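Local coordinates for probable transcriptional regulatory protein, Rv1404 (PDB 2NYX) that probably binds DNA and regulates transcription as a dimeric member of the MarR family of winged helix-turn-helix proteins, at residues R121-I124 and A125-E129; M131-A134 and E135-G138. All coordinates share one frame; numbering follows the deposited sequence.

Contact 1. Residues R121-I124 and A125-E129; sequences RTEI and ARIVE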
ATOM      1  N   ARG B 121      -0.701  11.382  -7.944  1.00 27.69           N
ATOM      2  CA  ARG B 121      -0.835  12.790  -7.617  1.00 27.83           C
ATOM      3  C   ARG B 121      -2.061  13.403  -8.295  1.00 27.79           C
ATOM      4  O   ARG B 121      -2.761  14.206  -7.685  1.00 27.84           O
ATOM      5  CB  ARG B 121       0.421  13.578  -7.983  1.00 28.14           C
ATOM      6  CG  ARG B 121       0.491  14.899  -7.258  1.00 28.95           C
ATOM      7  CD  ARG B 121       1.449  15.876  -7.883  1.00 30.80           C
ATOM      8  NE  ARG B 121       1.508  17.112  -7.096  1.00 32.10           N
ATOM      9  CZ  ARG B 121       0.699  18.157  -7.258  1.00 31.96           C
ATOM     10  NH1 ARG B 121      -0.249  18.135  -8.183  1.00 31.92           N
ATOM     11  NH2 ARG B 121       0.840  19.229  -6.492  1.00 32.56           N
ATOM     12  N   THR B 122      -2.322  13.016  -9.543  1.00 27.80           N
ATOM     13  CA  THR B 122      -3.480  13.518 -10.284  1.00 28.15           C
ATOM     14  C   THR B 122      -4.795  13.106  -9.611  1.00 28.30           C
ATOM     15  O   THR B 122      -5.732  13.902  -9.553  1.00 28.46           O
ATOM     16  CB  THR B 122      -3.455  13.088 -11.780  1.00 28.13           C
ATOM     17  OG1 THR B 122      -2.186  13.403 -12.356  1.00 28.61           O
ATOM     18  CG2 THR B 122      -4.524  13.813 -12.583  1.00 28.69           C
ATOM     19  N   GLU B 123      -4.858  11.877  -9.094  1.00 28.63           N
ATOM     20  CA  GLU B 123      -6.033  11.415  -8.350  1.00 29.06           C
ATOM     21  C   GLU B 123      -6.177  12.100  -7.003  1.00 28.88           C
ATOM     22  O   GLU B 123      -7.296  12.359  -6.564  1.00 28.91           O
ATOM     23  CB  GLU B 123      -6.040   9.893  -8.145  1.00 29.13           C
ATOM     24  CG  GLU B 123      -7.093   9.142  -8.989  1.00 32.20           C
ATOM     25  CD  GLU B 123      -8.557   9.553  -8.683  1.00 34.35           C
ATOM     26  OE1 GLU B 123      -9.239  10.056  -9.602  1.00 34.84           O
ATOM     27  OE2 GLU B 123      -9.027   9.366  -7.537  1.00 34.66           O
ATOM     28  N   ILE B 124      -5.053  12.380  -6.346  1.00 28.55           N
ATOM     29  CA  ILE B 124      -5.095  13.001  -5.032  1.00 28.42           C
ATOM     30  C   ILE B 124      -5.636  14.421  -5.126  1.00 28.28           C
ATOM     31  O   ILE B 124      -6.557  14.768  -4.390  1.00 28.72           O
ATOM     32  CB  ILE B 124      -3.732  12.916  -4.282  1.00 28.62           C
ATOM     33  CG1 ILE B 124      -3.476  11.467  -3.850  1.00 28.68           C
ATOM     34  CG2 ILE B 124      -3.703  13.863  -3.063  1.00 28.30           C
ATOM     35  CD1 ILE B 124      -2.077  11.191  -3.253  1.00 28.64           C
ATOM     36  N   ALA B 125      -5.095  15.217  -6.048  1.00 27.94           N
ATOM     37  CA  ALA B 125      -5.507  16.614  -6.230  1.00 27.71           C
ATOM     38  C   ALA B 125      -6.964  16.764  -6.665  1.00 27.78           C
ATOM     39  O   ALA B 125      -7.646  17.686  -6.233  1.00 27.71           O
ATOM     40  CB  ALA B 125      -4.580  17.325  -7.205  1.00 27.67           C
ATOM     41  N   ARG B 126      -7.437  15.850  -7.510  1.00 27.94           N
ATOM     42  CA  ARG B 126      -8.843  15.803  -7.895  1.00 28.18           C
ATOM     43  C   ARG B 126      -9.739  15.694  -6.659  1.00 28.23           C
ATOM     44  O   ARG B 126     -10.779  16.356  -6.561  1.00 28.32           O
ATOM     45  CB  ARG B 126      -9.100  14.627  -8.837  1.00 28.33           C
ATOM     46  CG  ARG B 126     -10.493  14.612  -9.452  1.00 29.24           C
ATOM     47  CD  ARG B 126     -10.830  13.250 -10.048  1.00 31.83           C
ATOM     48  NE  ARG B 126     -10.901  12.197  -9.029  1.00 33.41           N
ATOM     49  CZ  ARG B 126     -11.980  11.925  -8.295  1.00 34.33           C
ATOM     50  NH1 ARG B 126     -13.096  12.629  -8.450  1.00 35.00           N
ATOM     51  NH2 ARG B 126     -11.943  10.948  -7.398  1.00 34.56           N
ATOM     52  N   ILE B 127      -9.327  14.856  -5.719  1.00 28.22           N
ATOM     53  CA  ILE B 127     -10.055  14.689  -4.471  1.00 28.39           C
ATOM     54  C   ILE B 127      -9.854  15.884  -3.519  1.00 28.69           C
ATOM     55  O   ILE B 127     -10.779  16.276  -2.809  1.00 28.51           O
ATOM     56  CB  ILE B 127      -9.720  13.325  -3.827  1.00 28.16           C
ATOM     57  CG1 ILE B 127     -10.274  12.211  -4.725  1.00 28.24           C
ATOM     58  CG2 ILE B 127     -10.300  13.230  -2.419  1.00 28.32           C
ATOM     59  CD1 ILE B 127      -9.824  10.810  -4.389  1.00 27.73           C
ATOM     60  N   VAL B 128      -8.663  16.480  -3.537  1.00 29.13           N
ATOM     61  CA  VAL B 128      -8.381  17.674  -2.736  1.00 29.85           C
ATOM     62  C   VAL B 128      -9.174  18.909  -3.201  1.00 30.64           C
ATOM     63  O   VAL B 128      -9.514  19.769  -2.385  1.00 30.75           O
ATOM     64  CB  VAL B 128      -6.860  17.982  -2.675  1.00 29.55           C
ATOM     65  CG1 VAL B 128      -6.585  19.263  -1.916  1.00 29.07           C
ATOM     66  CG2 VAL B 128      -6.121  16.845  -2.002  1.00 30.31           C
ATOM     67  N   GLU B 129      -9.464  18.998  -4.498  1.00 31.58           N
ATOM     68  CA  GLU B 129     -10.290  20.081  -5.031  1.00 33.00           C
ATOM     69  C   GLU B 129     -11.700  20.050  -4.441  1.00 33.64           C
ATOM     70  O   GLU B 129     -12.386  21.072  -4.399  1.00 33.40           O
ATOM     71  CB  GLU B 129     -10.369  20.011  -6.560  1.00 33.18           C
ATOM     72  CG  GLU B 129      -9.102  20.425  -7.294  1.00 34.57           C
ATOM     73  CD  GLU B 129      -8.895  21.938  -7.374  1.00 37.42           C
ATOM     74  OE1 GLU B 129      -9.882  22.696  -7.558  1.00 38.44           O
ATOM     75  OE2 GLU B 129      -7.724  22.368  -7.278  1.00 38.49           O
TER
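Glu123 and Arg126, one turn apart on the helix, run side by side and point the same way, joined by a two-pronged salt bridge. Arg126 NE lies 2.8 Å from Glu123 OE1, a short but bent bond: OE1 is tilted out of the guanidinium plane, and NE meets it from above the carboxylate plane. The second prong, Arg126 NH2 to Glu123 OE2, is longer at 3.3 Å and weak, though straighter, with OE2 in plane at the guanidinium edge. The two flat groups are twisted 29° against each other, so the pairing is not a flat one. Arg126 reaches this position with CG anti to the backbone N (chi1 -172°) and a bend at chi3 (65°) that turns the guanidinium back along its neighbour; Glu123 bends at chi2. The methyl CD1 of Ile127 packs 3.6 Å from Glu123 OE2, so the acid has an apolar neighbour as well as a charged one. These residues belong to the C-terminal end of helix 107-128, the long helix that leads out of the wing in the MarR winged-helix fold toward the dimerisation region. Its buried side carries Ile124 and Val128, whose CG2 methyls meet at 4.0 Å. Ile124 packs on Leu28 and Ile127 on Ile31 of helix 26-39, while Thr18 of the second subunit touches Ile124 and Ala125. Main-chain bonds maintain the spacing: Ala125 N reaches Arg121 O at 3.0 Å and Val128 N reaches Ile124 O at 2.8 Å. Arg121 directs its guanidinium to Asp15 and Asp19 of the second subunit, forming salt bridges across the dimer interface.

Contact 2. Residues M131-A134 and E135-G138; sequences MAPA and ERHG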
HETATM    1  N   MSE B 131     -12.461  19.170  -1.217  1.00 37.24           N
HETATM    2  CA  MSE B 131     -12.528  19.631   0.172  1.00 38.93           C
HETATM    3  C   MSE B 131     -12.853  21.123   0.171  1.00 36.85           C
HETATM    4  O   MSE B 131     -12.175  21.896  -0.514  1.00 36.83           O
HETATM    5  CB  MSE B 131     -11.206  19.398   0.907  1.00 38.94           C
HETATM    6  CG  MSE B 131     -10.474  18.121   0.523  1.00 41.02           C
HETATM    7 SE   MSE B 131      -8.992  17.710   1.747  1.00 46.50          SE
HETATM    8  CE  MSE B 131      -8.132  16.333   0.762  1.00 43.23           C
ATOM      9  N   ALA B 132     -13.884  21.523   0.921  1.00 34.98           N
ATOM     10  CA  ALA B 132     -14.286  22.930   1.004  1.00 33.37           C
ATOM     11  C   ALA B 132     -13.105  23.817   1.388  1.00 32.07           C
ATOM     12  O   ALA B 132     -12.304  23.438   2.229  1.00 32.04           O
ATOM     13  CB  ALA B 132     -15.437  23.114   1.996  1.00 33.42           C
ATOM     14  N   PRO B 133     -12.975  24.991   0.754  1.00 30.96           N
ATOM     15  CA  PRO B 133     -11.876  25.872   1.143  1.00 30.31           C
ATOM     16  C   PRO B 133     -11.844  26.174   2.644  1.00 29.52           C
ATOM     17  O   PRO B 133     -10.762  26.324   3.208  1.00 29.10           O
ATOM     18  CB  PRO B 133     -12.139  27.146   0.330  1.00 30.56           C
ATOM     19  CG  PRO B 133     -12.908  26.677  -0.863  1.00 30.59           C
ATOM     20  CD  PRO B 133     -13.776  25.563  -0.345  1.00 30.92           C
ATOM     21  N   ALA B 134     -13.020  26.234   3.272  1.00 28.85           N
ATOM     22  CA  ALA B 134     -13.147  26.523   4.705  1.00 28.28           C
ATOM     23  C   ALA B 134     -12.417  25.525   5.609  1.00 28.19           C
ATOM     24  O   ALA B 134     -11.979  25.890   6.701  1.00 28.08           O
ATOM     25  CB  ALA B 134     -14.607  26.608   5.103  1.00 28.17           C
ATOM     26  N   GLU B 135     -12.298  24.275   5.158  1.00 27.78           N
ATOM     27  CA  GLU B 135     -11.690  23.216   5.963  1.00 27.84           C
ATOM     28  C   GLU B 135     -10.230  22.925   5.610  1.00 27.34           C
ATOM     29  O   GLU B 135      -9.633  21.988   6.138  1.00 27.18           O
ATOM     30  CB  GLU B 135     -12.539  21.937   5.914  1.00 27.80           C
ATOM     31  CG  GLU B 135     -12.507  21.162   4.603  1.00 28.26           C
ATOM     32  CD  GLU B 135     -13.445  19.953   4.616  1.00 29.29           C
ATOM     33  OE1 GLU B 135     -12.969  18.820   4.337  1.00 30.73           O
ATOM     34  OE2 GLU B 135     -14.657  20.135   4.908  1.00 30.20           O
ATOM     35  N   ARG B 136      -9.653  23.745   4.736  1.00 27.16           N
ATOM     36  CA  ARG B 136      -8.258  23.583   4.323  1.00 27.07           C
ATOM     37  C   ARG B 136      -7.313  24.293   5.289  1.00 27.24           C
ATOM     38  O   ARG B 136      -6.614  25.237   4.916  1.00 27.44           O
ATOM     39  CB  ARG B 136      -8.058  24.077   2.886  1.00 26.87           C
ATOM     40  CG  ARG B 136      -8.928  23.344   1.883  1.00 26.54           C
ATOM     41  CD  ARG B 136      -8.815  23.936   0.511  1.00 25.19           C
ATOM     42  NE  ARG B 136      -9.673  23.247  -0.447  1.00 24.30           N
ATOM     43  CZ  ARG B 136      -9.847  23.646  -1.706  1.00 25.43           C
ATOM     44  NH1 ARG B 136      -9.214  24.723  -2.157  1.00 25.31           N
ATOM     45  NH2 ARG B 136     -10.645  22.965  -2.519  1.00 25.86           N
ATOM     46  N   HIS B 137      -7.324  23.841   6.541  1.00 27.38           N
ATOM     47  CA  HIS B 137      -6.468  24.373   7.590  1.00 27.52           C
ATOM     48  C   HIS B 137      -5.940  23.221   8.433  1.00 27.61           C
ATOM     49  O   HIS B 137      -6.668  22.271   8.709  1.00 27.94           O
ATOM     50  CB  HIS B 137      -7.236  25.330   8.501  1.00 27.71           C
ATOM     51  CG  HIS B 137      -8.021  26.382   7.781  1.00 28.41           C
ATOM     52  ND1 HIS B 137      -7.549  27.663   7.584  1.00 29.02           N
ATOM     53  CD2 HIS B 137      -9.265  26.357   7.250  1.00 28.99           C
ATOM     54  CE1 HIS B 137      -8.459  28.375   6.943  1.00 29.41           C
ATOM     55  NE2 HIS B 137      -9.512  27.606   6.732  1.00 30.23           N
ATOM     56  N   GLY B 138      -4.675  23.305   8.835  1.00 27.70           N
ATOM     57  CA  GLY B 138      -4.069  22.333   9.735  1.00 27.72           C
ATOM     58  C   GLY B 138      -3.795  20.959   9.147  1.00 27.85           C
ATOM     59  O   GLY B 138      -3.487  20.024   9.887  1.00 28.15           O
TER
HETATM   60  O   HOH W   1     -11.004  28.867   4.839  1.00 25.84           O
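Arg136 folds back across the turn to bring its guanidinium to the main-chain carbonyl of Met131, a selenomethionine here. NE and NH2 both point at the one oxygen, with Arg136 NH2 2.7 Å and Arg136 NE 2.8 Å from Met131 O; both bonds are weak because the N-H directions are far from straight, near 129°. The oxygen lies at the guanidinium edge, near its plane, while the ring nitrogen of Pro133 sits over one face, offset toward the rim. The arginine spans this distance because its chain is extended from CG to NE, and the aliphatic part runs alongside the Pro133 backbone, with Arg136 CD 3.7 Å from Pro133 CA. Glu135 leaves the turn in another direction: its CG stands between the backbone N and the carbonyl carbon (chi1 72°), which puts Glu135 CG 3.3 Å from Ala132 O. Its carboxylate extends toward Met131, Glu135 OE1 coming 3.9 Å from Met131 CB. His137 NE2 shares a water with Pro133 O, to which the water donates. The short 3-10 turn is closed by Glu135 N to Ala132 O at 3.0 Å and by Arg136 N to Pro133 O. Arg136 is the centre of an inverse gamma turn that leads toward helix 139-150. The second subunit packs against this connection, Phe146 on Met131 and Val14 on Arg136, and its Arg141 bonds to His137 O. The chemistry implies a turn whose main-chain carbonyls do much of the polar work: Pro133 O takes both Arg136 N and a water, while Met131 O is met by two weak, bent bonds from a guanidinium whose charge would probably favour that carbonyl.

Overall arrangement
From the N terminus, the chain runs through helices 16-24 and 26-39, then the winged helix-turn-helix region with strands 89-92 and 102-105, and enters helix 107-128, whose last turns form contact 1. Contact 2 follows in series, in the connection leading to helix 139-150; neither contact encloses or crosses the other. Contact 1 lies within continuous helix and closes no long loop, whereas contact 2 closes a tight turn within the connection between the two helices. Their centres are 14 Å apart, and Arg136 NH2 packs 3.2 Å from Glu129 O, bringing the turn back against the helix end. Contact 1 joins the long helix to helix 26-39, and both contacts meet the second subunit, placing this interhelical connection within the dimer interface.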